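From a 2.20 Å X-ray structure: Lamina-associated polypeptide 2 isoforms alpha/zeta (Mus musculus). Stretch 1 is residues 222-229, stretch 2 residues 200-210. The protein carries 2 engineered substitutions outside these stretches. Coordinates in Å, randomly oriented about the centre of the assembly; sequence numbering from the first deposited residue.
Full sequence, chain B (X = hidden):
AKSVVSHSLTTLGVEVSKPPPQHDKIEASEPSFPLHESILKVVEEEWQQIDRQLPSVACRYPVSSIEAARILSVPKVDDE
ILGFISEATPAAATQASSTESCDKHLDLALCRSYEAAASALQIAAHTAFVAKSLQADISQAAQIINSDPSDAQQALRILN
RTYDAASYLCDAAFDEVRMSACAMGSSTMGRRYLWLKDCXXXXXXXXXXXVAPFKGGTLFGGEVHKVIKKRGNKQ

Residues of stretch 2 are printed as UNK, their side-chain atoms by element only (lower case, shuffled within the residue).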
ATOM      1  N   GLY B 222      11.455  18.952  11.091  1.00 60.43           N
ATOM      2  CA  GLY B 222      10.813  19.025  12.392  1.00 63.95           C
ATOM      3  C   GLY B 222      11.792  18.765  13.524  1.00 67.74           C
ATOM      4  O   GLY B 222      11.603  19.245  14.644  1.00 64.90           O
ATOM      5  N   GLU B 223      12.846  18.010  13.228  1.00 73.90           N
ATOM      6  CA  GLU B 223      13.863  17.680  14.221  1.00 76.54           C
ATOM      7  C   GLU B 223      15.243  18.207  13.822  1.00 77.63           C
ATOM      8  O   GLU B 223      16.033  18.601  14.681  1.00 79.09           O
ATOM      9  CB  GLU B 223      13.928  16.161  14.412  1.00 78.87           C
ATOM     10  CG  GLU B 223      14.959  15.673  15.429  1.00 82.35           C
ATOM     11  CD  GLU B 223      14.569  15.968  16.866  1.00 91.18           C
ATOM     12  OE1 GLU B 223      15.286  16.750  17.521  1.00105.73           O
ATOM     13  OE2 GLU B 223      13.555  15.410  17.344  1.00 80.05           O
ATOM     14  N   VAL B 224      15.508  18.247  12.518  1.00 77.95           N
ATOM     15  CA  VAL B 224      16.796  18.695  11.983  1.00 78.54           C
ATOM     16  C   VAL B 224      17.383  19.984  12.589  1.00 81.18           C
ATOM     17  O   VAL B 224      18.537  19.995  13.024  1.00 80.93           O
ATOM     18  CB  VAL B 224      16.749  18.789  10.423  1.00 77.02           C
ATOM     19  CG1 VAL B 224      15.844  19.923   9.965  1.00 76.77           C
ATOM     20  CG2 VAL B 224      18.145  18.930   9.853  1.00 76.46           C
ATOM     21  N   HIS B 225      16.562  21.030  12.685  1.00 83.84           N
ATOM     22  CA  HIS B 225      16.980  22.332  13.215  1.00 84.16           C
ATOM     23  C   HIS B 225      17.444  22.305  14.675  1.00 81.33           C
ATOM     24  O   HIS B 225      18.155  23.204  15.124  1.00 81.83           O
ATOM     25  CB  HIS B 225      15.851  23.354  13.057  1.00 85.95           C
ATOM     26  CG  HIS B 225      15.282  23.417  11.673  1.00 88.54           C
ATOM     27  ND1 HIS B 225      14.130  22.751  11.311  1.00 89.86           N
ATOM     28  CD2 HIS B 225      15.704  24.070  10.565  1.00 89.17           C
ATOM     29  CE1 HIS B 225      13.864  22.993  10.038  1.00 89.87           C
ATOM     30  NE2 HIS B 225      14.805  23.790   9.563  1.00 89.67           N
ATOM     31  N   LYS B 226      17.028  21.279  15.411  1.00 75.76           N
ATOM     32  CA  LYS B 226      17.410  21.129  16.812  1.00 71.68           C
ATOM     33  C   LYS B 226      18.847  20.614  16.930  1.00 68.56           C
ATOM     34  O   LYS B 226      19.398  20.529  18.029  1.00 67.22           O
ATOM     35  CB  LYS B 226      16.445  20.171  17.529  1.00 69.62           C
ATOM     36  CG  LYS B 226      14.989  20.640  17.535  1.00 60.35           C
ATOM     37  CD  LYS B 226      14.060  19.624  18.180  1.00 59.92           C
ATOM     38  CE  LYS B 226      14.433  19.354  19.630  1.00 74.11           C
ATOM     39  NZ  LYS B 226      14.352  20.574  20.486  1.00 80.69           N
ATOM     40  N   VAL B 227      19.454  20.266  15.800  1.00 65.58           N
ATOM     41  CA  VAL B 227      20.821  19.772  15.822  1.00 62.75           C
ATOM     42  C   VAL B 227      21.724  20.475  14.798  1.00 59.13           C
ATOM     43  O   VAL B 227      22.915  20.672  15.049  1.00 54.71           O
ATOM     44  CB  VAL B 227      20.857  18.222  15.669  1.00 63.45           C
ATOM     45  CG1 VAL B 227      20.595  17.804  14.234  1.00 63.24           C
ATOM     46  CG2 VAL B 227      22.169  17.675  16.193  1.00 63.97           C
ATOM     47  N   ILE B 228      21.152  20.883  13.669  1.00 63.04           N
ATOM     48  CA  ILE B 228      21.905  21.578  12.625  1.00 67.49           C
ATOM     49  C   ILE B 228      21.133  22.807  12.127  1.00 72.33           C
ATOM     50  O   ILE B 228      20.009  22.683  11.634  1.00 74.72           O
ATOM     51  CB  ILE B 228      22.192  20.661  11.411  1.00 67.18           C
ATOM     52  CG1 ILE B 228      22.918  19.386  11.855  1.00 69.27           C
ATOM     53  CG2 ILE B 228      23.053  21.403  10.389  1.00 66.50           C
ATOM     54  CD1 ILE B 228      23.014  18.323  10.780  1.00 66.64           C
ATOM     55  N   LYS B 229      21.730  23.989  12.273  1.00 75.99           N
ATOM     56  CA  LYS B 229      21.093  25.223  11.826  1.00 79.83           C
ATOM     57  C   LYS B 229      21.249  25.321  10.309  1.00 85.65           C
ATOM     58  O   LYS B 229      22.157  24.721   9.725  1.00 84.44           O
ATOM     59  CB  LYS B 229      21.714  26.458  12.511  1.00 74.42           C
ATOM     60  CG  LYS B 229      23.043  26.932  11.918  1.00 63.70           C
ATOM     61  CD  LYS B 229      23.605  28.193  12.586  1.00 58.48           C
ATOM     62  CE  LYS B 229      22.844  29.480  12.228  1.00 54.42           C
ATOM     63  NZ  LYS B 229      21.624  29.737  13.065  1.00 50.51           N
ATOM     64  N   UNK B 200      28.997  13.294   8.345  1.00 56.68           N
ATOM     65  CA  UNK B 200      29.998  13.698   9.327  1.00 53.88           C
ATOM     66  C   UNK B 200      29.448  14.415  10.558  1.00 49.39           C
ATOM     67  O   UNK B 200      29.724  15.600  10.783  1.00 50.19           O
ATOM     68  c   UNK B 200      32.010  15.722   5.879  1.00 78.59           C
ATOM     69  n   UNK B 200      31.272  15.029   4.779  1.00 80.79           N
ATOM     70  c   UNK B 200      31.825  13.815   7.537  1.00 59.04           C
ATOM     71  c   UNK B 200      31.072  14.549   8.642  1.00 58.16           C
ATOM     72  c   UNK B 200      32.769  14.744   6.773  1.00 66.41           C
ATOM     73  N   UNK B 201      28.645  13.704  11.341  1.00 44.02           N
ATOM     74  CA  UNK B 201      28.084  14.256  12.558  1.00 42.84           C
ATOM     75  C   UNK B 201      28.234  13.198  13.624  1.00 43.81           C
ATOM     76  O   UNK B 201      28.457  12.026  13.313  1.00 45.97           O
ATOM     77  c   UNK B 201      24.207  13.819  12.115  1.00 50.36           C
ATOM     78  c   UNK B 201      26.582  14.684  12.427  1.00 41.77           C
ATOM     79  c   UNK B 201      25.693  13.499  12.046  1.00 48.35           C
ATOM     80  c   UNK B 201      26.442  15.828  11.438  1.00 40.20           C
ATOM     81  N   UNK B 202      28.125  13.618  14.878  1.00 43.52           N
ATOM     82  CA  UNK B 202      28.274  12.720  16.009  1.00 47.03           C
ATOM     83  C   UNK B 202      27.208  11.637  16.050  1.00 49.74           C
ATOM     84  O   UNK B 202      26.114  11.797  15.491  1.00 53.04           O
ATOM     85  c   UNK B 202      28.216  13.509  17.324  1.00 54.37           C
ATOM     86  o   UNK B 202      26.920  14.037  17.545  1.00 61.93           O
ATOM     87  N   UNK B 203      27.512  10.520  16.727  1.00 48.58           N
ATOM     88  CA  UNK B 203      26.584   9.397  16.864  1.00 46.52           C
ATOM     89  C   UNK B 203      25.309   9.761  17.623  1.00 43.15           C
ATOM     90  O   UNK B 203      24.230   9.264  17.298  1.00 42.79           O
ATOM     91  c   UNK B 203      28.565   9.126  18.214  1.00 48.29           C
ATOM     92  c   UNK B 203      28.867  10.117  17.144  1.00 48.55           C
ATOM     93  c   UNK B 203      27.417   8.344  17.613  1.00 47.23           C
ATOM     94  N   UNK B 204      25.426  10.643  18.611  1.00 42.84           N
ATOM     95  CA  UNK B 204      24.271  11.057  19.409  1.00 44.55           C
ATOM     96  C   UNK B 204      23.267  11.840  18.560  1.00 45.00           C
ATOM     97  O   UNK B 204      22.056  11.669  18.693  1.00 48.12           O
ATOM     98  c   UNK B 204      24.717  11.888  20.616  1.00 44.40           C
ATOM     99  N   UNK B 205      23.782  12.691  17.684  1.00 41.79           N
ATOM    100  CA  UNK B 205      22.935  13.475  16.802  1.00 42.70           C
ATOM    101  C   UNK B 205      22.211  12.554  15.807  1.00 45.32           C
ATOM    102  O   UNK B 205      21.031  12.762  15.510  1.00 47.98           O
ATOM    103  c   UNK B 205      23.787  14.487  16.056  1.00 40.70           C
ATOM    104  o   UNK B 205      24.415  15.349  16.975  1.00 47.81           O
ATOM    105  N   UNK B 206      22.920  11.527  15.331  1.00 42.39           N
ATOM    106  CA  UNK B 206      22.394  10.555  14.380  1.00 40.07           C
ATOM    107  C   UNK B 206      21.276   9.746  15.007  1.00 40.27           C
ATOM    108  O   UNK B 206      20.300   9.388  14.338  1.00 42.19           O
ATOM    109  c   UNK B 206      24.538  10.160  13.002  1.00 29.93           C
ATOM    110  c   UNK B 206      23.496   9.580  13.932  1.00 42.91           C
ATOM    111  n   UNK B 206      27.307   8.521  10.918  1.00 39.95           N
ATOM    112  c   UNK B 206      26.488   9.604  11.518  1.00 29.78           C
ATOM    113  c   UNK B 206      25.550   9.086  12.588  1.00 27.46           C
ATOM    114  N   UNK B 207      21.455   9.392  16.274  1.00 37.90           N
ATOM    115  CA  UNK B 207      20.455   8.616  16.977  1.00 38.62           C
ATOM    116  C   UNK B 207      19.183   9.453  17.081  1.00 43.91           C
ATOM    117  O   UNK B 207      18.100   8.990  16.741  1.00 45.58           O
ATOM    118  o   UNK B 207      22.749   6.992  19.372  1.00 58.54           O
ATOM    119  c   UNK B 207      22.117   7.241  18.347  1.00 48.18           C
ATOM    120  n   UNK B 207      22.394   6.667  17.184  1.00 45.71           N
ATOM    121  c   UNK B 207      20.950   8.230  18.376  1.00 38.39           C
ATOM    122  N   UNK B 208      19.338  10.698  17.521  1.00 45.84           N
ATOM    123  CA  UNK B 208      18.223  11.635  17.676  1.00 46.53           C
ATOM    124  C   UNK B 208      17.433  11.840  16.371  1.00 46.18           C
ATOM    125  O   UNK B 208      16.210  11.747  16.365  1.00 49.78           O
ATOM    126  c   UNK B 208      17.694  13.948  18.655  1.00 67.41           C
ATOM    127  c   UNK B 208      18.755  12.977  18.177  1.00 51.24           C
ATOM    128  n   UNK B 208      16.598  15.487  21.008  1.00 81.09           N
ATOM    129  c   UNK B 208      17.311  16.129  19.867  1.00 93.41           C
ATOM    130  c   UNK B 208      18.340  15.206  19.224  1.00 87.21           C
ATOM    131  N   UNK B 209      18.135  12.105  15.274  1.00 40.66           N
ATOM    132  CA  UNK B 209      17.488  12.323  13.984  1.00 38.08           C
ATOM    133  C   UNK B 209      16.753  11.081  13.474  1.00 39.32           C
ATOM    134  O   UNK B 209      15.666  11.173  12.900  1.00 41.32           O
ATOM    135  c   UNK B 209      18.517  12.780  12.946  1.00 35.35           C
ATOM    136  c   UNK B 209      20.191  14.346  12.128  1.00 24.59           C
ATOM    137  c   UNK B 209      18.066  15.277  12.968  1.00 31.24           C
ATOM    138  c   UNK B 209      19.113  14.177  13.137  1.00 29.24           C
ATOM    139  N   UNK B 210      17.354   9.921  13.693  1.00 39.30           N
ATOM    140  CA  UNK B 210      16.779   8.659  13.268  1.00 40.23           C
ATOM    141  C   UNK B 210      15.470   8.263  13.977  1.00 44.13           C
ATOM    142  O   UNK B 210      14.594   7.687  13.348  1.00 43.52           O
ATOM    143  c   UNK B 210      17.817   7.520  13.439  1.00 36.70           C
ATOM    144  c   UNK B 210      17.202   6.165  13.101  1.00 39.80           C
ATOM    145  o   UNK B 210      18.926   7.766  12.567  1.00 36.58           O
TER

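Position 200 carries four carbons in a row ending in a nitrogen, an unbranched chain that is lysine. Lys200 is exposed and out of reach of stretch 1, a place where a long charged chain is well tolerated; its NZ is hydrogen-bonded elsewhere in the structure. Position 201 has four carbons, forked at the first, with one arm two carbons long; its CA-to-CB bond points toward stretch 1, and the carbon of its short arm lies 4.3 Å from Ile228 CD1. This is isoleucine, and the apolar contact from Ile201 CG2 suits a branched hydrocarbon.

At position 202 one carbon bears one oxygen, the side chain of serine. Ser202 touches nothing on stretch 1; it stands right before a helix, where a short hydroxyl can fold back to cap a free backbone NH. Position 203 has three carbons closing a ring onto the backbone N, which identifies proline. The first turn of a helix needs no NH donor from this residue, so Pro203, with phi of -63°, fits there without cost. A single carbon at position 204 means alanine; Ala204 is exposed and makes no contact with stretch 1, and its small side chain favours the helix.

Position 205 again shows one carbon and one oxygen, and the oxygen sits 3.3 Å from Val227 CG2. This is Ser205. Its backbone N gives a weak capping bond to Ser202 OG (3.4 Å), while Ser205 OG donates to Ser202 OG at 2.9 Å. The hydroxyl therefore has a polar partner although it packs against a valine methyl, which is why serine suits the place. In register, Ser205 CA is 6.7 Å from Val227 CA.

Position 206 has four carbons in a row and a terminal nitrogen, and its CA-to-CB bond points away from stretch 1: Lys206, whose amine is free to bond elsewhere in the structure. Two carbons, the second holding one oxygen and one nitrogen, make position 207 an amide of asparagine length, Asn207, clear of stretch 1; a polar amide suits this exposed helical position.

Position 208 repeats the four-carbon chain ending in nitrogen, but here the CA-to-CB bond points toward stretch 1, and the last carbon comes within 3.2 Å of Glu223 OE1. It is lysine. Lys208 NZ stands 3.9 Å from Glu223 OE1, a long salt bridge, and Lys208 CE also lies 4.3 Å from Lys226 CE.

Position 209 has four carbons forked at the second. Its CA-to-CB bond runs sideways, but its end comes nearer, bringing one carbon within 3.8 Å of both Val224 CA and Val227 CG1. This is leucine, whose reach suits the place; Leu209 CD2 is also 4.0 Å from Glu223 CG. At position 210 one carbon carries an oxygen and a carbon: threonine. Thr210, buried but out of reach of stretch 1, satisfies its hydroxyl by donating from OG1 to Lys206 O (2.8 Å).

The contact works without a hydrogen bond between the stretches. Ser205, Lys208 and Leu209 bring one side of the helix against stretch 1. Leu209, with the largest covered area on stretch 2, packs CD2 against Val224, Val227 and Glu223, while a separate apolar contact joins Ile201 to Ile228. Lys208 adds charge attraction at the exposed margin, but Glu223 OE1, buried by the contact, has no hydrogen-bonding partner.

Stretch 2 200-210: KISPASKNKLT
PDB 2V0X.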